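Local coordinates for protein rhamnonate dehydratase (Gibberella zeae PH-1, PDB 3FXG) that probably dehydrates L-rhamnonate to the 2-keto-3-deoxy acid with the help of a bound magnesium ion, as a member of the enolase superfamily, at residues 121-124 against 128-131; 151-154 against 158-161; 187-192 against 203-208; 358-361 against 366-369. All blocks are in the same frame, centred on the assembly; numbering follows the deposited sequence.

Contact 1 (121-124 against 128-131); sequences MFYG and LPIA
Gly-124 and Pro-129 bring the two backbones closest, their CA atoms 5.5 Å apart, where the loop 121-124 runs up against the first turn of helix 128-148. Within the loop, a weak bond of 3.4 Å runs from Gly-124 N back to O of Met-121 (a selenomethionine). The side-chain contact itself is small and apolar. Pro-129 turns its ring toward the loop, and its CG lies 3.8 Å from CE1 of Tyr-123, coming in obliquely to the phenol ring. The same CG rests 3.7 Å from the carbonyl oxygen of Tyr-123, so one proline methylene touches both the ring and the carbonyl of Tyr-123. The tyrosine ring reaches this position because its CG sits between the backbone N and the carbonyl carbon, chi1 72°, which folds the ring back beside its main chain. That posture also sets CD2 of Tyr-123 over the rim of one face of the Phe-122 ring, 3.3 Å above its plane. Gly-124 adds a backbone surface, its CA 4.0 Å from Pro-129 CG. The polar end of the tyrosine is held elsewhere: its OH is hydrogen-bonded to ND1 of His-96 on helix 86-101, and the ring also packs on Leu-64 of a second subunit. The arrangement is a buried interhelical connection, leading from helix 109-119 into helix 128-148, in the N-terminal domain of the mandelate racemase/muconate lactonizing enzyme family, placed where another chain of the assembly joins it.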
loop_
_atom_site.group_PDB
_atom_site.type_symbol
_atom_site.label_atom_id
_atom_site.label_comp_id
_atom_site.label_asym_id
_atom_site.label_seq_id
_atom_site.Cartn_x
_atom_site.Cartn_y
_atom_site.Cartn_z
HETATM N N MSE A 121 10.863 28.357 -14.639
HETATM C CA MSE A 121 11.056 27.097 -13.935
HETATM C C MSE A 121 12.516 26.694 -13.796
HETATM O O MSE A 121 12.881 26.036 -12.824
HETATM C CB MSE A 121 10.302 25.956 -14.620
HETATM C CG MSE A 121 8.802 25.988 -14.436
HETATM SE SE MSE A 121 8.051 24.202 -14.533
HETATM C CE MSE A 121 8.995 23.557 -16.091
ATOM N N PHE A 122 13.356 27.084 -14.752
ATOM C CA PHE A 122 14.757 26.695 -14.683
ATOM C C PHE A 122 15.487 27.286 -13.482
ATOM O O PHE A 122 16.562 26.816 -13.117
ATOM C CB PHE A 122 15.486 27.016 -16.002
ATOM C CG PHE A 122 15.704 28.481 -16.259
ATOM C CD1 PHE A 122 16.953 29.059 -16.036
ATOM C CD2 PHE A 122 14.679 29.275 -16.766
ATOM C CE1 PHE A 122 17.178 30.406 -16.321
ATOM C CE2 PHE A 122 14.892 30.624 -17.054
ATOM C CZ PHE A 122 16.143 31.190 -16.834
ATOM N N TYR A 123 14.898 28.294 -12.846
ATOM C CA TYR A 123 15.520 28.885 -11.661
ATOM C C TYR A 123 14.474 29.215 -10.604
ATOM O O TYR A 123 14.777 29.859 -9.601
ATOM C CB TYR A 123 16.313 30.147 -12.038
ATOM C CG TYR A 123 15.477 31.362 -12.403
ATOM C CD1 TYR A 123 15.085 32.285 -11.431
ATOM C CD2 TYR A 123 15.085 31.588 -13.721
ATOM C CE1 TYR A 123 14.321 33.406 -11.768
ATOM C CE2 TYR A 123 14.321 32.704 -14.069
ATOM C CZ TYR A 123 13.942 33.607 -13.088
ATOM O OH TYR A 123 13.174 34.700 -13.429
ATOM N N GLY A 124 13.248 28.742 -10.810
ATOM C CA GLY A 124 12.188 29.046 -9.867
ATOM C C GLY A 124 11.424 27.894 -9.251
ATOM O O GLY A 124 11.985 27.103 -8.489
ATOM N N LEU A 128 11.611 33.078 -3.990
ATOM C CA LEU A 128 11.648 34.442 -4.524
ATOM C C LEU A 128 11.060 34.688 -5.916
ATOM O O LEU A 128 10.259 35.604 -6.100
ATOM C CB LEU A 128 13.089 34.967 -4.476
ATOM C CG LEU A 128 13.315 36.409 -4.941
ATOM C CD1 LEU A 128 12.453 37.359 -4.128
ATOM C CD2 LEU A 128 14.783 36.764 -4.792
ATOM N N PRO A 129 11.456 33.891 -6.920
ATOM C CA PRO A 129 10.908 34.109 -8.265
ATOM C C PRO A 129 9.382 34.044 -8.286
ATOM O O PRO A 129 8.722 34.806 -9.001
ATOM C CB PRO A 129 11.539 32.982 -9.082
ATOM C CG PRO A 129 12.834 32.735 -8.374
ATOM C CD PRO A 129 12.426 32.787 -6.923
ATOM N N ILE A 130 8.829 33.131 -7.495
ATOM C CA ILE A 130 7.386 32.953 -7.427
ATOM C C ILE A 130 6.744 34.128 -6.693
ATOM O O ILE A 130 5.616 34.513 -6.991
ATOM C CB ILE A 130 7.027 31.622 -6.722
ATOM C CG1 ILE A 130 7.795 30.469 -7.380
ATOM C CG2 ILE A 130 5.532 31.360 -6.822
ATOM C CD1 ILE A 130 7.601 30.380 -8.890
ATOM N N ALA A 131 7.466 34.694 -5.731
ATOM C CA ALA A 131 6.959 35.846 -5.001
ATOM C C ALA A 131 6.817 37.011 -5.994
ATOM O O ALA A 131 5.868 37.794 -5.921
ATOM C CB ALA A 131 7.924 36.221 -3.870
#

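Contact 2 (151-154 against 158-161); sequences PVYR and GATK
The methyl of Ala-159 comes in obliquely to the phenol ring of Tyr-153, CB 4.0 Å from CE1 of Tyr-153, and is equally far from NH1 of Arg-154. Tyr-153 and Arg-154 lie one over the other and together form the surface that Gly-158 and Ala-159 meet. Arg-154 bends at chi2 (-65°) and doubles back along the tyrosine, with CG 3.8 Å above the rim of one ring face and the guanidinium presenting a face to CE1 of Tyr-153. Gly-158 instead approaches the edge of the phenol, where its carbonyl oxygen lies near the ring plane, 3.9 Å from CD1 of Tyr-153. The segments belong to the connection that leads out of helix 128-148 into strand 163-169 of the barrel domain, and a weak hydrogen bond, Gly-158 N to Tyr-153 O at 3.0 Å with an angle of 134°, spans this connection. The phenol OH is hydrogen-bonded to Asp-381, tying the turn to a later loop of the same chain. Asn-108 of a third subunit accepts a hydrogen bond from Ala-159 N, and Asp-105 of that subunit forms a long, weak ion pair with Arg-154.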
loop_
_atom_site.group_PDB
_atom_site.type_symbol
_atom_site.label_atom_id
_atom_site.label_comp_id
_atom_site.label_asym_id
_atom_site.label_seq_id
_atom_site.Cartn_x
_atom_site.Cartn_y
_atom_site.Cartn_z
ATOM N N PRO A 151 -14.947 45.394 -7.016
ATOM C CA PRO A 151 -13.964 44.892 -6.051
ATOM C C PRO A 151 -13.487 43.556 -6.606
ATOM O O PRO A 151 -14.233 42.888 -7.317
ATOM C CB PRO A 151 -14.783 44.703 -4.772
ATOM C CG PRO A 151 -15.986 45.607 -4.968
ATOM C CD PRO A 151 -16.296 45.430 -6.425
ATOM N N VAL A 152 -12.260 43.158 -6.293
ATOM C CA VAL A 152 -11.746 41.884 -6.799
ATOM C C VAL A 152 -12.615 40.693 -6.400
ATOM O O VAL A 152 -12.840 39.788 -7.206
ATOM C CB VAL A 152 -10.293 41.631 -6.320
ATOM C CG1 VAL A 152 -9.865 40.199 -6.641
ATOM C CG2 VAL A 152 -9.350 42.609 -7.002
ATOM N N TYR A 153 -13.119 40.690 -5.170
ATOM C CA TYR A 153 -13.931 39.562 -4.725
ATOM C C TYR A 153 -15.173 39.339 -5.591
ATOM O O TYR A 153 -15.629 38.207 -5.745
ATOM C CB TYR A 153 -14.300 39.717 -3.237
ATOM C CG TYR A 153 -15.485 40.608 -2.908
ATOM C CD1 TYR A 153 -16.775 40.081 -2.827
ATOM C CD2 TYR A 153 -15.308 41.963 -2.615
ATOM C CE1 TYR A 153 -17.861 40.874 -2.450
ATOM C CE2 TYR A 153 -16.393 42.771 -2.239
ATOM C CZ TYR A 153 -17.664 42.214 -2.156
ATOM O OH TYR A 153 -18.734 42.983 -1.754
ATOM N N ARG A 154 -15.705 40.408 -6.175
ATOM C CA ARG A 154 -16.885 40.290 -7.034
ATOM C C ARG A 154 -16.534 39.711 -8.405
ATOM O O ARG A 154 -17.423 39.413 -9.207
ATOM C CB ARG A 154 -17.547 41.659 -7.229
ATOM C CG ARG A 154 -18.194 42.230 -5.985
ATOM C CD ARG A 154 -19.361 41.374 -5.517
ATOM N NE ARG A 154 -20.093 42.023 -4.433
ATOM C CZ ARG A 154 -21.011 41.424 -3.681
ATOM N NH1 ARG A 154 -21.321 40.149 -3.889
ATOM N NH2 ARG A 154 -21.608 42.096 -2.708
ATOM N N GLY A 158 -17.722 36.047 -6.072
ATOM C CA GLY A 158 -18.653 36.794 -5.248
ATOM C C GLY A 158 -18.425 36.593 -3.762
ATOM O O GLY A 158 -17.333 36.226 -3.330
ATOM N N ALA A 159 -19.461 36.831 -2.971
ATOM C CA ALA A 159 -19.350 36.675 -1.530
ATOM C C ALA A 159 -20.043 35.408 -1.056
ATOM O O ALA A 159 -21.248 35.241 -1.251
ATOM C CB ALA A 159 -19.950 37.897 -0.826
ATOM N N THR A 160 -19.276 34.507 -0.448
ATOM C CA THR A 160 -19.841 33.273 0.078
ATOM C C THR A 160 -20.234 33.518 1.532
ATOM O O THR A 160 -20.826 32.663 2.185
ATOM C CB THR A 160 -18.840 32.102 -0.011
ATOM O OG1 THR A 160 -17.594 32.481 0.587
ATOM C CG2 THR A 160 -18.613 31.719 -1.466
ATOM N N LYS A 161 -19.887 34.703 2.023
ATOM C CA LYS A 161 -20.217 35.133 3.377
ATOM C C LYS A 161 -20.180 36.654 3.388
ATOM O O LYS A 161 -19.461 37.270 2.601
ATOM C CB LYS A 161 -19.228 34.560 4.395
ATOM C CG LYS A 161 -17.768 34.765 4.050
ATOM C CD LYS A 161 -16.886 33.984 5.009
ATOM C CE LYS A 161 -15.616 33.523 4.324
ATOM N NZ LYS A 161 -15.923 32.717 3.106
#

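Contact 3 (187-192 against 203-208); sequences PLPFCP and VEFLRK
A proline meeting an aromatic face carries this contact: CD of Pro-189 stands 3.9 Å from the centroid of the Phe-205 ring, 28° off the ring normal, in a CH-pi interaction. Pro-189 CG lies over the rim of the ring, while CD is the proline-ring atom nearest to Phe-205, 3.5 Å from its CD2. The phenylalanine extends from the helix to the loop with its CG opposite the backbone N (chi1 173°), which carries the ring clear of its own turn and across to the proline. Farther along the ring, CE2 of Phe-205 comes to 3.4 Å from the carbonyl oxygen of Pro-187, obliquely to the ring plane. This is a beta-alpha connection of the enolase-superfamily barrel: strand 184-187 ends, the chain passes through the loop, and helix 195-213 returns over it. His-209, one turn on, meets the Phe-205 ring edge-to-face. Elsewhere on the helix Arg-207 grips the carboxylate of Glu-204 side-on, NE to OE1 at 3.0 Å and NH2 to OE2 at 2.9 Å, while NZ of Lys-208 reaches the anti side of OE2, 3.0 Å away. Two cationic groups thus share one carboxylate, and they would probably favour its ionised form; Arg-207 has a further salt bridge to Glu-211.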
loop_
_atom_site.group_PDB
_atom_site.type_symbol
_atom_site.label_atom_id
_atom_site.label_comp_id
_atom_site.label_asym_id
_atom_site.label_seq_id
_atom_site.Cartn_x
_atom_site.Cartn_y
_atom_site.Cartn_z
ATOM N N PRO A 187 3.522 32.485 19.140
ATOM C CA PRO A 187 4.741 31.891 18.588
ATOM C C PRO A 187 5.483 31.049 19.632
ATOM O O PRO A 187 5.688 31.490 20.764
ATOM C CB PRO A 187 5.538 33.112 18.136
ATOM C CG PRO A 187 5.178 34.136 19.168
ATOM C CD PRO A 187 3.693 33.931 19.384
ATOM N N LEU A 188 5.859 29.831 19.248
ATOM C CA LEU A 188 6.588 28.927 20.134
ATOM C C LEU A 188 7.962 29.550 20.352
ATOM O O LEU A 188 8.669 29.852 19.394
ATOM C CB LEU A 188 6.737 27.553 19.482
ATOM C CG LEU A 188 7.292 26.444 20.377
ATOM C CD1 LEU A 188 6.222 26.024 21.375
ATOM C CD2 LEU A 188 7.709 25.257 19.523
ATOM N N PRO A 189 8.358 29.744 21.618
ATOM C CA PRO A 189 9.648 30.347 21.959
ATOM C C PRO A 189 10.953 29.569 21.784
ATOM O O PRO A 189 11.960 30.153 21.384
ATOM C CB PRO A 189 9.439 30.786 23.407
ATOM C CG PRO A 189 8.560 29.706 23.947
ATOM C CD PRO A 189 7.548 29.516 22.829
ATOM N N PHE A 190 10.956 28.270 22.063
ATOM C CA PHE A 190 12.205 27.517 21.966
ATOM C C PHE A 190 12.223 26.347 20.988
ATOM O O PHE A 190 11.224 25.652 20.813
ATOM C CB PHE A 190 12.596 27.056 23.370
ATOM C CG PHE A 190 12.533 28.161 24.387
ATOM C CD1 PHE A 190 13.474 29.187 24.376
ATOM C CD2 PHE A 190 11.480 28.227 25.295
ATOM C CE1 PHE A 190 13.366 30.268 25.252
ATOM C CE2 PHE A 190 11.362 29.303 26.174
ATOM C CZ PHE A 190 12.306 30.325 26.150
ATOM N N CYS A 191 13.379 26.145 20.357
ATOM C CA CYS A 191 13.566 25.084 19.372
ATOM C C CYS A 191 14.052 23.781 20.011
ATOM O O CYS A 191 14.439 23.756 21.176
ATOM C CB CYS A 191 14.562 25.538 18.299
ATOM S SG CYS A 191 16.293 25.542 18.833
ATOM N N PRO A 192 14.038 22.678 19.245
ATOM C CA PRO A 192 14.473 21.369 19.744
ATOM C C PRO A 192 15.890 21.328 20.321
ATOM O O PRO A 192 16.166 20.558 21.240
ATOM C CB PRO A 192 14.324 20.468 18.519
ATOM C CG PRO A 192 13.166 21.084 17.796
ATOM C CD PRO A 192 13.492 22.557 17.879
ATOM N N VAL A 203 6.240 24.335 27.245
ATOM C CA VAL A 203 5.003 23.896 27.874
ATOM C C VAL A 203 4.498 24.935 28.870
ATOM O O VAL A 203 3.312 25.271 28.880
ATOM C CB VAL A 203 5.197 22.545 28.604
ATOM C CG1 VAL A 203 3.920 22.162 29.353
ATOM C CG2 VAL A 203 5.563 21.459 27.597
ATOM N N GLU A 204 5.403 25.439 29.705
ATOM C CA GLU A 204 5.051 26.443 30.708
ATOM C C GLU A 204 4.530 27.708 30.038
ATOM O O GLU A 204 3.597 28.345 30.527
ATOM C CB GLU A 204 6.274 26.770 31.572
ATOM C CG GLU A 204 6.059 27.886 32.591
ATOM C CD GLU A 204 4.787 27.708 33.407
ATOM O OE1 GLU A 204 4.405 26.552 33.688
ATOM O OE2 GLU A 204 4.177 28.732 33.781
ATOM N N PHE A 205 5.147 28.060 28.916
ATOM C CA PHE A 205 4.770 29.238 28.139
ATOM C C PHE A 205 3.317 29.138 27.683
ATOM O O PHE A 205 2.531 30.080 27.841
ATOM C CB PHE A 205 5.685 29.350 26.917
ATOM C CG PHE A 205 5.289 30.426 25.947
ATOM C CD1 PHE A 205 5.550 31.765 26.223
ATOM C CD2 PHE A 205 4.682 30.097 24.738
ATOM C CE1 PHE A 205 5.220 32.762 25.304
ATOM C CE2 PHE A 205 4.347 31.083 23.813
ATOM C CZ PHE A 205 4.618 32.419 24.094
ATOM N N LEU A 206 2.972 27.991 27.105
ATOM C CA LEU A 206 1.621 27.756 26.617
ATOM C C LEU A 206 0.624 27.632 27.766
ATOM O O LEU A 206 -0.516 28.080 27.656
ATOM C CB LEU A 206 1.596 26.492 25.743
ATOM C CG LEU A 206 2.430 26.580 24.457
ATOM C CD1 LEU A 206 2.379 25.251 23.707
ATOM C CD2 LEU A 206 1.903 27.712 23.574
ATOM N N ARG A 207 1.054 27.035 28.872
ATOM C CA ARG A 207 0.183 26.875 30.033
ATOM C C ARG A 207 -0.214 28.245 30.575
ATOM O O ARG A 207 -1.362 28.463 30.963
ATOM C CB ARG A 207 0.895 26.092 31.137
ATOM C CG ARG A 207 0.005 25.772 32.327
ATOM C CD ARG A 207 0.825 25.587 33.594
ATOM N NE ARG A 207 1.449 26.840 34.016
ATOM C CZ ARG A 207 0.780 27.904 34.456
ATOM N NH1 ARG A 207 -0.545 27.877 34.539
ATOM N NH2 ARG A 207 1.437 28.999 34.813
ATOM N N LYS A 208 0.747 29.163 30.596
ATOM C CA LYS A 208 0.516 30.513 31.093
ATOM C C LYS A 208 -0.555 31.216 30.267
ATOM O O LYS A 208 -1.434 31.888 30.807
ATOM C CB LYS A 208 1.820 31.316 31.054
ATOM C CG LYS A 208 1.697 32.720 31.624
ATOM C CD LYS A 208 3.045 33.427 31.713
ATOM C CE LYS A 208 3.954 32.799 32.768
ATOM N NZ LYS A 208 4.374 31.406 32.436
#

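Contact 4 (358-361 against 366-369); sequences PVFG and DEPI
A type I beta turn from Pro-358 to Gly-361, held by a glutamate carboxylate, forms this contact in the long loop between strands 344-347 and 374-376 of the barrel domain. Glu-367 spans the gap with an extended chain, its CG opposite the backbone N (chi1 -171°), and places one oxygen on each of two successive amides of the turn. Val-359 N donates to OE2 of Glu-367 at 2.6 Å, from the syn side and somewhat out of the carboxylate plane. OE1 of Glu-367 accepts from Phe-360 N at 3.0 Å with its syn lone pair, the N-H...O angle a nearly straight 170°. A water adds a third tie, donating to OE1 of Glu-367 at 2.7 Å and to Gly-361 O at 2.8 Å. With both oxygens engaged, rotation of the carboxylate is restrained, and the donors would be expected to stabilise its negative charge. The Phe-360 ring plane is inclined 63° to the carboxylate, and CG2 of Val-359 sits over the centre of one ring face, 3.3 Å above it. Beside the polar grip, CD1 of Ile-369 lies next to the proline ring, though the modelled 3.3 Å to Pro-358 CG is tighter than usual and its exact value doubtful. Tyr-346 of strand 344-347 packs against Val-359, Glu-367 and Ile-369, while Pro-329 at the start of helix 329-335 lies against Phe-360 and Pro-368.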
loop_
_atom_site.group_PDB
_atom_site.type_symbol
_atom_site.label_atom_id
_atom_site.label_comp_id
_atom_site.label_asym_id
_atom_site.label_seq_id
_atom_site.Cartn_x
_atom_site.Cartn_y
_atom_site.Cartn_z
ATOM N N PRO A 358 -2.204 48.763 10.429
ATOM C CA PRO A 358 -2.143 48.362 9.016
ATOM C C PRO A 358 -1.054 47.325 8.752
ATOM O O PRO A 358 0.061 47.448 9.252
ATOM C CB PRO A 358 -1.867 49.680 8.299
ATOM C CG PRO A 358 -2.577 50.679 9.164
ATOM C CD PRO A 358 -2.194 50.232 10.559
ATOM N N VAL A 359 -1.381 46.304 7.963
ATOM C CA VAL A 359 -0.416 45.256 7.648
ATOM C C VAL A 359 0.730 45.800 6.803
ATOM O O VAL A 359 1.881 45.397 6.969
ATOM C CB VAL A 359 -1.073 44.080 6.880
ATOM C CG1 VAL A 359 -2.257 43.532 7.666
ATOM C CG2 VAL A 359 -1.511 44.536 5.504
ATOM N N PHE A 360 0.414 46.721 5.898
ATOM C CA PHE A 360 1.426 47.300 5.024
ATOM C C PHE A 360 1.910 48.666 5.504
ATOM O O PHE A 360 2.503 49.429 4.741
ATOM C CB PHE A 360 0.884 47.400 3.593
ATOM C CG PHE A 360 0.420 46.084 3.028
ATOM C CD1 PHE A 360 1.266 44.976 3.019
ATOM C CD2 PHE A 360 -0.860 45.948 2.503
ATOM C CE1 PHE A 360 0.843 43.753 2.495
ATOM C CE2 PHE A 360 -1.295 44.729 1.977
ATOM C CZ PHE A 360 -0.441 43.629 1.973
ATOM N N GLY A 361 1.658 48.969 6.775
ATOM C CA GLY A 361 2.100 50.236 7.333
ATOM C C GLY A 361 1.494 51.475 6.701
ATOM O O GLY A 361 0.306 51.498 6.381
ATOM N N ASP A 366 -5.941 53.741 3.283
ATOM C CA ASP A 366 -7.249 53.176 3.597
ATOM C C ASP A 366 -7.326 51.655 3.726
ATOM O O ASP A 366 -8.318 51.046 3.320
ATOM C CB ASP A 366 -8.251 53.628 2.537
ATOM C CG ASP A 366 -7.749 53.389 1.127
ATOM O OD1 ASP A 366 -6.704 52.717 0.971
ATOM O OD2 ASP A 366 -8.400 53.869 0.174
ATOM N N GLU A 367 -6.298 51.038 4.291
ATOM C CA GLU A 367 -6.313 49.591 4.453
ATOM C C GLU A 367 -7.395 49.223 5.470
ATOM O O GLU A 367 -7.431 49.775 6.567
ATOM C CB GLU A 367 -4.950 49.103 4.953
ATOM C CG GLU A 367 -4.779 47.591 4.957
ATOM C CD GLU A 367 -3.505 47.148 5.661
ATOM O OE1 GLU A 367 -2.416 47.655 5.315
ATOM O OE2 GLU A 367 -3.595 46.288 6.561
ATOM N N PRO A 368 -8.312 48.309 5.106
ATOM C CA PRO A 368 -9.364 47.915 6.048
ATOM C C PRO A 368 -8.730 47.048 7.137
ATOM O O PRO A 368 -8.039 46.078 6.834
ATOM C CB PRO A 368 -10.339 47.139 5.167
ATOM C CG PRO A 368 -9.433 46.508 4.152
ATOM C CD PRO A 368 -8.490 47.643 3.805
ATOM N N ILE A 369 -8.955 47.401 8.397
ATOM C CA ILE A 369 -8.363 46.655 9.505
ATOM C C ILE A 369 -9.404 46.072 10.458
ATOM O O ILE A 369 -10.368 46.738 10.821
ATOM C CB ILE A 369 -7.387 47.559 10.291
ATOM C CG1 ILE A 369 -6.247 47.995 9.369
ATOM C CG2 ILE A 369 -6.831 46.819 11.501
ATOM C CD1 ILE A 369 -5.354 49.060 9.962
HETATM O O HOH W 1 -1.676 50.177 4.973
#

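The four contacts follow one another along the chain without touching. Contact 1 lies in the N-terminal family domain and contact 3 in the barrel domain, their centres about 35 Å apart. Contacts 2 and 4 are the nearest pair, about 19 Å between centres and about 10 Å between nearest atoms; helix 329-335 packs against residues of both. The magnesium ion, bound by Asp-222, Glu-248 and Glu-275, lies about 9 Å from the side chain of Pro-187 in contact 3 and about 14 Å from that of Val-359 in contact 4. Contact 1 meets a second subunit and contact 2 a third, whereas no other chain of the assembly touches contacts 3 and 4.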